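Probable thioesterase (Thermus thermophilus, PDB 1Z54) probably hydrolyses fatty acyl-CoA thioesters to free fatty acids and coenzyme A. Local coordinates at residues A80-R92 with F104-I118. Sequence-based numbering, arbitrary orientation.
Sequences AELSSRALLFRYR and FTRHLCQVGERAARI
Leu87 and Phe89 pair with His107 and Thr105 through two-way backbone hydrogen bonds, the tightest running from His107 N to Leu87 O at 2.7 Å, and so fix the antiparallel register of strands 86-95 and 98-111. On the face bearing these four residues, which is turned to helix 24-39, Phe89 presents its ring edge to the face of the His107 imidazole in an offset edge-to-face pair, planes at 82° and centroids 5.5 Å apart. Tyr91, its CG anti to the carbonyl carbon (chi1 -39°), lays one ring edge along Phe104 CA and Thr105 N, and its OH lies 2.7 Å from Thr105 OG1, a probable hydrogen bond although the position of that threonine oxygen is less certain; Arg33 of the helix bonds the same tyrosine hydroxyl. A phenylalanine in place of Tyr91 would probably leave Arg33 and, if the Thr105 bond is real, the threonine hydroxyl without their common partner. Leu87 turns CG onto Ile118 CD1, while its CD1 rests against His107 CB.

The other face is built around Leu88. With CG anti to the backbone N (chi1 -176°), it brings CD2 within 3.5 Å of Phe104 CD1 and beneath a face of the Arg106 guanidinium. In the plane of that group, Glu81 OE1 stands at its edge in a long salt bridge of 3.8 Å to Arg106 NH2, and a water bridges Glu81 OE2 and the same NH2; the stronger ionic partner of Arg106 is Glu58, which meets NH1.

Beyond the strands, Ile118 N donates to Ser84 O at 2.6 Å, and Arg117 CG sits centrally over one guanidinium face of Arg85. A water joins Arg85 O, Cys109 N and Ala116 O. The arrangement is a beta hairpin within the antiparallel sheet that wraps the long helix of the hotdog fold.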
# COMPACT_ATOMS: atom_id res chain seq x y z
N ALA A 80 21.22 -8.24 14.73
CA ALA A 80 22.06 -7.51 15.68
C ALA A 80 21.89 -7.96 17.13
O ALA A 80 22.84 -7.93 17.90
CB ALA A 80 21.78 -6.01 15.56
N GLU A 81 20.69 -8.39 17.49
CA GLU A 81 20.44 -8.84 18.85
C GLU A 81 19.54 -10.07 18.86
O GLU A 81 18.58 -10.15 18.09
CB GLU A 81 19.81 -7.71 19.67
CG GLU A 81 20.76 -6.56 19.99
CD GLU A 81 20.07 -5.36 20.62
OE1 GLU A 81 18.99 -5.54 21.23
OE2 GLU A 81 20.60 -4.23 20.52
N LEU A 82 19.85 -11.03 19.72
CA LEU A 82 19.06 -12.25 19.82
C LEU A 82 18.99 -12.76 21.25
O LEU A 82 20.00 -13.11 21.85
CB LEU A 82 19.67 -13.35 18.94
CG LEU A 82 19.04 -14.75 19.11
CD1 LEU A 82 17.66 -14.75 18.50
CD2 LEU A 82 19.92 -15.81 18.46
N SER A 83 17.78 -12.79 21.81
CA SER A 83 17.59 -13.29 23.16
C SER A 83 16.60 -14.45 23.06
O SER A 83 16.21 -14.83 21.96
CB SER A 83 17.02 -12.20 24.07
OG SER A 83 15.70 -11.84 23.69
N SER A 84 16.21 -15.00 24.20
CA SER A 84 15.27 -16.11 24.20
C SER A 84 13.86 -15.70 23.78
O SER A 84 13.10 -16.51 23.26
CB SER A 84 15.23 -16.77 25.58
OG SER A 84 14.92 -15.84 26.60
N ARG A 85 13.51 -14.43 23.99
CA ARG A 85 12.17 -13.95 23.65
C ARG A 85 12.12 -12.81 22.64
O ARG A 85 11.04 -12.36 22.28
CB ARG A 85 11.44 -13.50 24.92
CG ARG A 85 11.25 -14.59 25.96
CD ARG A 85 11.05 -13.97 27.34
NE ARG A 85 10.88 -14.98 28.39
CZ ARG A 85 9.82 -15.77 28.50
NH1 ARG A 85 8.82 -15.68 27.63
NH2 ARG A 85 9.75 -16.66 29.49
N ALA A 86 13.28 -12.34 22.17
CA ALA A 86 13.31 -11.21 21.24
C ALA A 86 14.44 -11.23 20.22
O ALA A 86 15.45 -11.91 20.41
CB ALA A 86 13.36 -9.90 22.02
N LEU A 87 14.26 -10.45 19.15
CA LEU A 87 15.25 -10.34 18.08
C LEU A 87 15.30 -8.89 17.62
O LEU A 87 14.30 -8.17 17.69
CB LEU A 87 14.86 -11.20 16.88
CG LEU A 87 14.15 -12.54 17.02
CD1 LEU A 87 12.71 -12.33 17.49
CD2 LEU A 87 14.15 -13.22 15.66
N LEU A 88 16.46 -8.47 17.12
CA LEU A 88 16.62 -7.11 16.62
C LEU A 88 17.43 -7.14 15.33
O LEU A 88 18.60 -7.51 15.33
CB LEU A 88 17.35 -6.23 17.64
CG LEU A 88 17.54 -4.73 17.33
CD1 LEU A 88 18.39 -4.53 16.09
CD2 LEU A 88 16.20 -4.06 17.14
N PHE A 89 16.79 -6.76 14.23
CA PHE A 89 17.46 -6.71 12.94
C PHE A 89 17.87 -5.28 12.65
O PHE A 89 17.18 -4.33 13.02
CB PHE A 89 16.54 -7.18 11.80
CG PHE A 89 16.16 -8.63 11.88
CD1 PHE A 89 15.15 -9.05 12.73
CD2 PHE A 89 16.84 -9.57 11.11
CE1 PHE A 89 14.83 -10.40 12.82
CE2 PHE A 89 16.52 -10.92 11.19
CZ PHE A 89 15.51 -11.34 12.05
N ARG A 90 19.01 -5.14 11.98
CA ARG A 90 19.50 -3.83 11.60
C ARG A 90 19.68 -3.86 10.09
O ARG A 90 20.12 -4.87 9.54
CB ARG A 90 20.82 -3.52 12.31
CG ARG A 90 20.62 -3.04 13.73
CD ARG A 90 21.84 -2.30 14.22
NE ARG A 90 21.51 -1.38 15.30
CZ ARG A 90 20.68 -0.34 15.18
NH1 ARG A 90 20.44 0.44 16.23
NH2 ARG A 90 20.09 -0.08 14.02
N TYR A 91 19.34 -2.76 9.43
CA TYR A 91 19.44 -2.73 7.98
C TYR A 91 20.08 -1.49 7.40
O TYR A 91 20.06 -0.42 8.00
CB TYR A 91 18.04 -2.83 7.35
CG TYR A 91 17.08 -3.77 8.01
CD1 TYR A 91 16.50 -3.48 9.25
CD2 TYR A 91 16.66 -4.93 7.36
CE1 TYR A 91 15.53 -4.31 9.82
CE2 TYR A 91 15.70 -5.77 7.91
CZ TYR A 91 15.13 -5.45 9.13
OH TYR A 91 14.16 -6.27 9.66
N ARG A 92 20.62 -1.66 6.20
CA ARG A 92 21.22 -0.57 5.45
C ARG A 92 20.64 -0.67 4.05
O ARG A 92 20.73 -1.72 3.40
CB ARG A 92 22.74 -0.69 5.39
CG ARG A 92 23.43 -0.31 6.69
CD ARG A 92 24.95 -0.44 6.63
NE ARG A 92 25.60 0.72 6.01
CZ ARG A 92 25.76 0.88 4.71
NH1 ARG A 92 25.33 -0.04 3.86
NH2 ARG A 92 26.35 1.98 4.24
N PHE A 104 16.10 -0.31 11.79
CA PHE A 104 16.06 -1.54 12.56
C PHE A 104 14.62 -1.91 12.90
O PHE A 104 13.72 -1.08 12.83
CB PHE A 104 16.84 -1.34 13.87
CG PHE A 104 16.15 -0.44 14.85
CD1 PHE A 104 15.24 -0.96 15.76
CD2 PHE A 104 16.37 0.93 14.83
CE1 PHE A 104 14.54 -0.11 16.64
CE2 PHE A 104 15.69 1.79 15.70
CZ PHE A 104 14.77 1.27 16.61
N THR A 105 14.43 -3.16 13.26
CA THR A 105 13.12 -3.64 13.66
C THR A 105 13.34 -4.55 14.84
O THR A 105 14.14 -5.49 14.79
CB THR A 105 12.39 -4.42 12.55
OG1 THR A 105 13.25 -5.45 12.04
CG2 THR A 105 11.97 -3.49 11.41
N ARG A 106 12.65 -4.24 15.93
CA ARG A 106 12.72 -5.03 17.14
C ARG A 106 11.52 -5.96 17.10
O ARG A 106 10.41 -5.54 16.79
CB ARG A 106 12.63 -4.10 18.36
CG ARG A 106 12.83 -4.77 19.69
CD ARG A 106 14.12 -4.28 20.32
NE ARG A 106 14.16 -2.82 20.40
CZ ARG A 106 15.26 -2.12 20.68
NH1 ARG A 106 15.21 -0.80 20.74
NH2 ARG A 106 16.41 -2.75 20.91
N HIS A 107 11.74 -7.23 17.41
CA HIS A 107 10.65 -8.20 17.40
C HIS A 107 10.55 -8.99 18.69
O HIS A 107 11.52 -9.16 19.42
CB HIS A 107 10.83 -9.22 16.27
CG HIS A 107 10.87 -8.63 14.90
ND1 HIS A 107 11.96 -7.94 14.42
CD2 HIS A 107 9.98 -8.69 13.88
CE1 HIS A 107 11.75 -7.59 13.16
NE2 HIS A 107 10.55 -8.04 12.81
N LEU A 108 9.35 -9.48 18.96
CA LEU A 108 9.11 -10.35 20.09
C LEU A 108 8.72 -11.63 19.37
O LEU A 108 8.52 -11.61 18.14
CB LEU A 108 7.94 -9.86 20.96
CG LEU A 108 8.24 -8.76 21.98
CD1 LEU A 108 6.96 -8.49 22.77
CD2 LEU A 108 9.37 -9.18 22.92
N CYS A 109 8.61 -12.74 20.09
CA CYS A 109 8.22 -13.98 19.44
C CYS A 109 6.87 -14.40 19.98
O CYS A 109 6.66 -14.46 21.19
CB CYS A 109 9.25 -15.09 19.70
SG CYS A 109 8.81 -16.68 18.92
N GLN A 110 5.94 -14.66 19.07
CA GLN A 110 4.60 -15.07 19.47
C GLN A 110 4.33 -16.49 19.01
O GLN A 110 4.52 -16.84 17.85
CB GLN A 110 3.57 -14.12 18.86
CG GLN A 110 2.14 -14.34 19.33
CD GLN A 110 1.18 -13.33 18.74
OE1 GLN A 110 1.38 -12.12 18.87
NE2 GLN A 110 0.13 -13.81 18.09
N VAL A 111 3.89 -17.32 19.95
CA VAL A 111 3.56 -18.71 19.64
C VAL A 111 2.17 -19.00 20.20
O VAL A 111 1.96 -19.01 21.41
CB VAL A 111 4.60 -19.68 20.25
CG1 VAL A 111 4.88 -19.32 21.68
CG2 VAL A 111 4.10 -21.11 20.18
N GLY A 112 1.21 -19.20 19.30
CA GLY A 112 -0.15 -19.48 19.73
C GLY A 112 -0.77 -18.34 20.52
O GLY A 112 -1.16 -18.50 21.68
N GLU A 113 -0.84 -17.18 19.88
CA GLU A 113 -1.42 -15.98 20.48
C GLU A 113 -0.89 -15.60 21.87
O GLU A 113 -1.66 -15.26 22.76
CB GLU A 113 -2.95 -16.10 20.54
CG GLU A 113 -3.66 -14.82 20.97
CD GLU A 113 -3.43 -13.65 20.01
OE1 GLU A 113 -3.65 -12.49 20.42
OE2 GLU A 113 -3.05 -13.90 18.84
N ARG A 114 0.43 -15.65 22.05
CA ARG A 114 1.01 -15.26 23.33
C ARG A 114 2.52 -15.08 23.21
O ARG A 114 3.19 -15.84 22.53
CB ARG A 114 0.71 -16.30 24.42
CG ARG A 114 1.41 -17.64 24.27
CD ARG A 114 1.14 -18.54 25.49
NE ARG A 114 1.88 -18.13 26.68
CZ ARG A 114 3.16 -18.41 26.91
NH1 ARG A 114 3.76 -17.99 28.02
NH2 ARG A 114 3.85 -19.12 26.03
N ALA A 115 3.04 -14.04 23.86
CA ALA A 115 4.47 -13.79 23.83
C ALA A 115 5.15 -14.96 24.53
O ALA A 115 4.73 -15.38 25.61
CB ALA A 115 4.79 -12.49 24.54
N ALA A 116 6.19 -15.50 23.91
CA ALA A 116 6.90 -16.62 24.50
C ALA A 116 8.33 -16.71 23.98
O ALA A 116 8.75 -15.92 23.13
CB ALA A 116 6.16 -17.92 24.20
N ARG A 117 9.08 -17.67 24.52
CA ARG A 117 10.45 -17.86 24.09
C ARG A 117 10.46 -18.41 22.67
O ARG A 117 9.51 -19.08 22.26
CB ARG A 117 11.18 -18.86 25.01
CG ARG A 117 11.09 -18.56 26.50
CD ARG A 117 11.98 -19.52 27.28
NE ARG A 117 11.86 -20.89 26.79
CZ ARG A 117 10.75 -21.62 26.84
NH1 ARG A 117 9.64 -21.12 27.36
NH2 ARG A 117 10.74 -22.86 26.36
N ILE A 118 11.52 -18.12 21.93
CA ILE A 118 11.66 -18.62 20.57
C ILE A 118 11.89 -20.13 20.65
O ILE A 118 12.79 -20.58 21.35
CB ILE A 118 12.87 -17.97 19.88
CG1 ILE A 118 12.66 -16.46 19.78
CG2 ILE A 118 13.09 -18.61 18.52
CD1 ILE A 118 13.86 -15.70 19.28
O HOH W 1 19.34 -2.17 22.24
O HOH W 2 8.63 -13.03 23.18